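Local coordinates for protein N5-carboxyaminoimidazole ribonucleotide synthetase (Bacillus anthracis, PDB 3QFF) that uses ATP and bicarbonate to carboxylate aminoimidazole ribonucleotide, giving N5-carboxyaminoimidazole ribonucleotide in purine biosynthesis, at residues M36-A41 with C303-G308. Residues are numbered along the deposited sequence; the frame is centred on the assembly and turned at random.
Sequences MGYKIA and CNLPLG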
ATOM      1  N   MET A  36       1.427   3.984   8.239  1.00 27.64           N
ATOM      2  CA  MET A  36       1.696   3.730   9.643  1.00 28.10           C
ATOM      3  C   MET A  36       1.727   5.013  10.467  1.00 27.42           C
ATOM      4  O   MET A  36       2.066   4.981  11.642  1.00 28.34           O
ATOM      5  CB  MET A  36       3.024   2.973   9.792  1.00 28.90           C
ATOM      6  CG  MET A  36       2.881   1.452   9.719  1.00 31.11           C
ATOM      7  SD  MET A  36       4.449   0.562   9.946  1.00 37.24           S
ATOM      8  CE  MET A  36       5.311   1.079   8.475  1.00 33.05           C
ATOM      9  N   GLY A  37       1.389   6.135   9.838  1.00 26.73           N
ATOM     10  CA  GLY A  37       1.214   7.400  10.532  1.00 26.15           C
ATOM     11  C   GLY A  37       2.494   8.165  10.811  1.00 25.58           C
ATOM     12  O   GLY A  37       2.524   8.977  11.733  1.00 25.96           O
ATOM     13  N   TYR A  38       3.550   7.894  10.039  1.00 24.23           N
ATOM     14  CA  TYR A  38       4.774   8.696  10.100  1.00 23.76           C
ATOM     15  C   TYR A  38       4.662   9.963   9.258  1.00 23.98           C
ATOM     16  O   TYR A  38       3.937  10.008   8.257  1.00 23.47           O
ATOM     17  CB  TYR A  38       6.002   7.883   9.659  1.00 23.24           C
ATOM     18  CG  TYR A  38       6.374   6.824  10.648  1.00 21.64           C
ATOM     19  CD1 TYR A  38       7.132   7.134  11.777  1.00 20.14           C
ATOM     20  CD2 TYR A  38       5.932   5.507  10.483  1.00 22.47           C
ATOM     21  CE1 TYR A  38       7.459   6.166  12.707  1.00 21.63           C
ATOM     22  CE2 TYR A  38       6.255   4.521  11.418  1.00 22.18           C
ATOM     23  CZ  TYR A  38       7.018   4.855  12.522  1.00 22.69           C
ATOM     24  OH  TYR A  38       7.330   3.875  13.437  1.00 22.40           O
ATOM     25  N   LYS A  39       5.385  10.993   9.687  1.00 24.19           N
ATOM     26  CA  LYS A  39       5.567  12.219   8.914  1.00 24.49           C
ATOM     27  C   LYS A  39       6.855  12.059   8.104  1.00 23.69           C
ATOM     28  O   LYS A  39       7.755  11.332   8.515  1.00 23.46           O
ATOM     29  CB  LYS A  39       5.644  13.412   9.883  1.00 25.07           C
ATOM     30  CG  LYS A  39       5.942  14.762   9.236  1.00 29.33           C
ATOM     31  CD  LYS A  39       5.695  15.919  10.238  1.00 34.69           C
ATOM     32  CE  LYS A  39       6.193  17.260   9.672  1.00 37.01           C
ATOM     33  NZ  LYS A  39       5.893  18.411  10.588  1.00 38.68           N
ATOM     34  N   ILE A  40       6.935  12.711   6.949  1.00 23.42           N
ATOM     35  CA  ILE A  40       8.057  12.528   6.040  1.00 22.99           C
ATOM     36  C   ILE A  40       8.723  13.852   5.663  1.00 23.27           C
ATOM     37  O   ILE A  40       8.045  14.806   5.253  1.00 23.13           O
ATOM     38  CB  ILE A  40       7.616  11.807   4.722  1.00 23.41           C
ATOM     39  CG1 ILE A  40       6.954  10.449   5.024  1.00 23.58           C
ATOM     40  CG2 ILE A  40       8.807  11.668   3.722  1.00 21.98           C
ATOM     41  CD1 ILE A  40       7.868   9.416   5.662  1.00 24.42           C
ATOM     42  N   ALA A  41      10.047  13.901   5.812  1.00 23.00           N
ATOM     43  CA  ALA A  41      10.856  14.997   5.255  1.00 23.35           C
ATOM     44  C   ALA A  41      11.792  14.426   4.198  1.00 23.60           C
ATOM     45  O   ALA A  41      12.343  13.338   4.379  1.00 23.93           O
ATOM     46  CB  ALA A  41      11.647  15.705   6.365  1.00 22.49           C
ATOM     47  N   CYS A 303      13.047   1.859  12.170  1.00 20.88           N
ATOM     48  CA  CYS A 303      12.312   2.363  13.325  1.00 21.89           C
ATOM     49  C   CYS A 303      12.309   1.348  14.469  1.00 22.79           C
ATOM     50  O   CYS A 303      11.830   1.650  15.566  1.00 22.60           O
ATOM     51  CB  CYS A 303      10.865   2.722  12.953  1.00 21.88           C
ATOM     52  SG  CYS A 303      10.688   4.130  11.829  1.00 22.99           S
ATOM     53  N   ASN A 304      12.844   0.151  14.203  1.00 23.14           N
ATOM     54  CA  ASN A 304      12.905  -0.944  15.177  1.00 24.12           C
ATOM     55  C   ASN A 304      11.515  -1.409  15.631  1.00 24.12           C
ATOM     56  O   ASN A 304      11.265  -1.641  16.812  1.00 24.62           O
ATOM     57  CB  ASN A 304      13.816  -0.573  16.367  1.00 23.72           C
ATOM     58  CG  ASN A 304      14.322  -1.793  17.133  1.00 25.65           C
ATOM     59  OD1 ASN A 304      14.379  -2.904  16.596  1.00 26.38           O
ATOM     60  ND2 ASN A 304      14.701  -1.586  18.400  1.00 25.71           N
ATOM     61  N   LEU A 305      10.598  -1.520  14.679  1.00 24.43           N
ATOM     62  CA  LEU A 305       9.317  -2.181  14.924  1.00 24.37           C
ATOM     63  C   LEU A 305       9.463  -3.659  14.569  1.00 24.26           C
ATOM     64  O   LEU A 305      10.411  -4.043  13.864  1.00 24.13           O
ATOM     65  CB  LEU A 305       8.216  -1.543  14.074  1.00 24.84           C
ATOM     66  CG  LEU A 305       8.125  -0.014  14.079  1.00 25.43           C
ATOM     67  CD1 LEU A 305       7.080   0.428  13.081  1.00 25.52           C
ATOM     68  CD2 LEU A 305       7.801   0.526  15.492  1.00 24.92           C
ATOM     69  N   PRO A 306       8.546  -4.506  15.053  1.00 24.22           N
ATOM     70  CA  PRO A 306       8.621  -5.902  14.611  1.00 23.70           C
ATOM     71  C   PRO A 306       8.513  -5.986  13.083  1.00 23.13           C
ATOM     72  O   PRO A 306       7.750  -5.224  12.468  1.00 22.07           O
ATOM     73  CB  PRO A 306       7.381  -6.524  15.251  1.00 23.91           C
ATOM     74  CG  PRO A 306       7.120  -5.671  16.460  1.00 25.01           C
ATOM     75  CD  PRO A 306       7.379  -4.283  15.935  1.00 24.34           C
ATOM     76  N   LEU A 307       9.280  -6.889  12.478  1.00 22.01           N
ATOM     77  CA  LEU A 307       9.240  -7.040  11.034  1.00 22.30           C
ATOM     78  C   LEU A 307       7.969  -7.780  10.622  1.00 22.66           C
ATOM     79  O   LEU A 307       7.463  -8.598  11.373  1.00 22.77           O
ATOM     80  CB  LEU A 307      10.502  -7.746  10.519  1.00 21.04           C
ATOM     81  CG  LEU A 307      11.837  -7.038  10.800  1.00 21.30           C
ATOM     82  CD1 LEU A 307      13.019  -7.834  10.217  1.00 20.63           C
ATOM     83  CD2 LEU A 307      11.856  -5.572  10.288  1.00 20.35           C
ATOM     84  N   GLY A 308       7.445  -7.475   9.440  1.00 22.53           N
ATOM     85  CA  GLY A 308       6.300  -8.226   8.931  1.00 23.00           C
ATOM     86  C   GLY A 308       6.718  -9.504   8.224  1.00 22.69           C
ATOM     87  O   GLY A 308       7.902  -9.741   8.006  1.00 23.20           O
TER
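Y38 CG and C303 SG each stand anti to the carbonyl carbon of their own residue, beside the backbone N, and this turns the ring and the sulfur toward each other (Y38 chi1 -70°). The contact joins the preATP-grasp domain, with its Rossmann-like parallel sheet, to the loop that follows helix 294-303. Both segments begin where a helix stops. G37 and N304, each with positive phi, are the C-prime residues of Schellman motifs that end helices 24-35 and 294-303. Beyond G37 the chain enters strand 39-44.

C303 SG makes a sulfur-aromatic contact with Y38. C303 SG lies 4.3 Å from the centroid of the Y38 ring. The line to it is tilted 35° from the ring normal, so the sulfur is oblique to the ring and displaced toward its hydroxyl end. C303 SG is 3.8 Å from Y38 CZ and 3.9 Å from Y38 CE1.

The side chains of L305 and Y38 point at each other from opposite directions. The L305 CD1 methyl sits at the ring edge, near the ring plane, and is 3.5 Å from Y38 OH. This hydroxyl is buried among apolar groups, but its hydrogen bond with I11 O satisfies it and should help fix the ring.

M36 adds a looser contact. Its chain is extended at chi2 and bends at chi3 (-66°). M36 and L305 lie alongside one another, pointing opposite ways. I299 of helix 294-303 packs on both M36 and Y38, while L341 of the second subunit touches M36. The four touching side chains are all buried. The L305 CD1 methyl links the two parts of the contact, with M36 SD 4.1 Å from it.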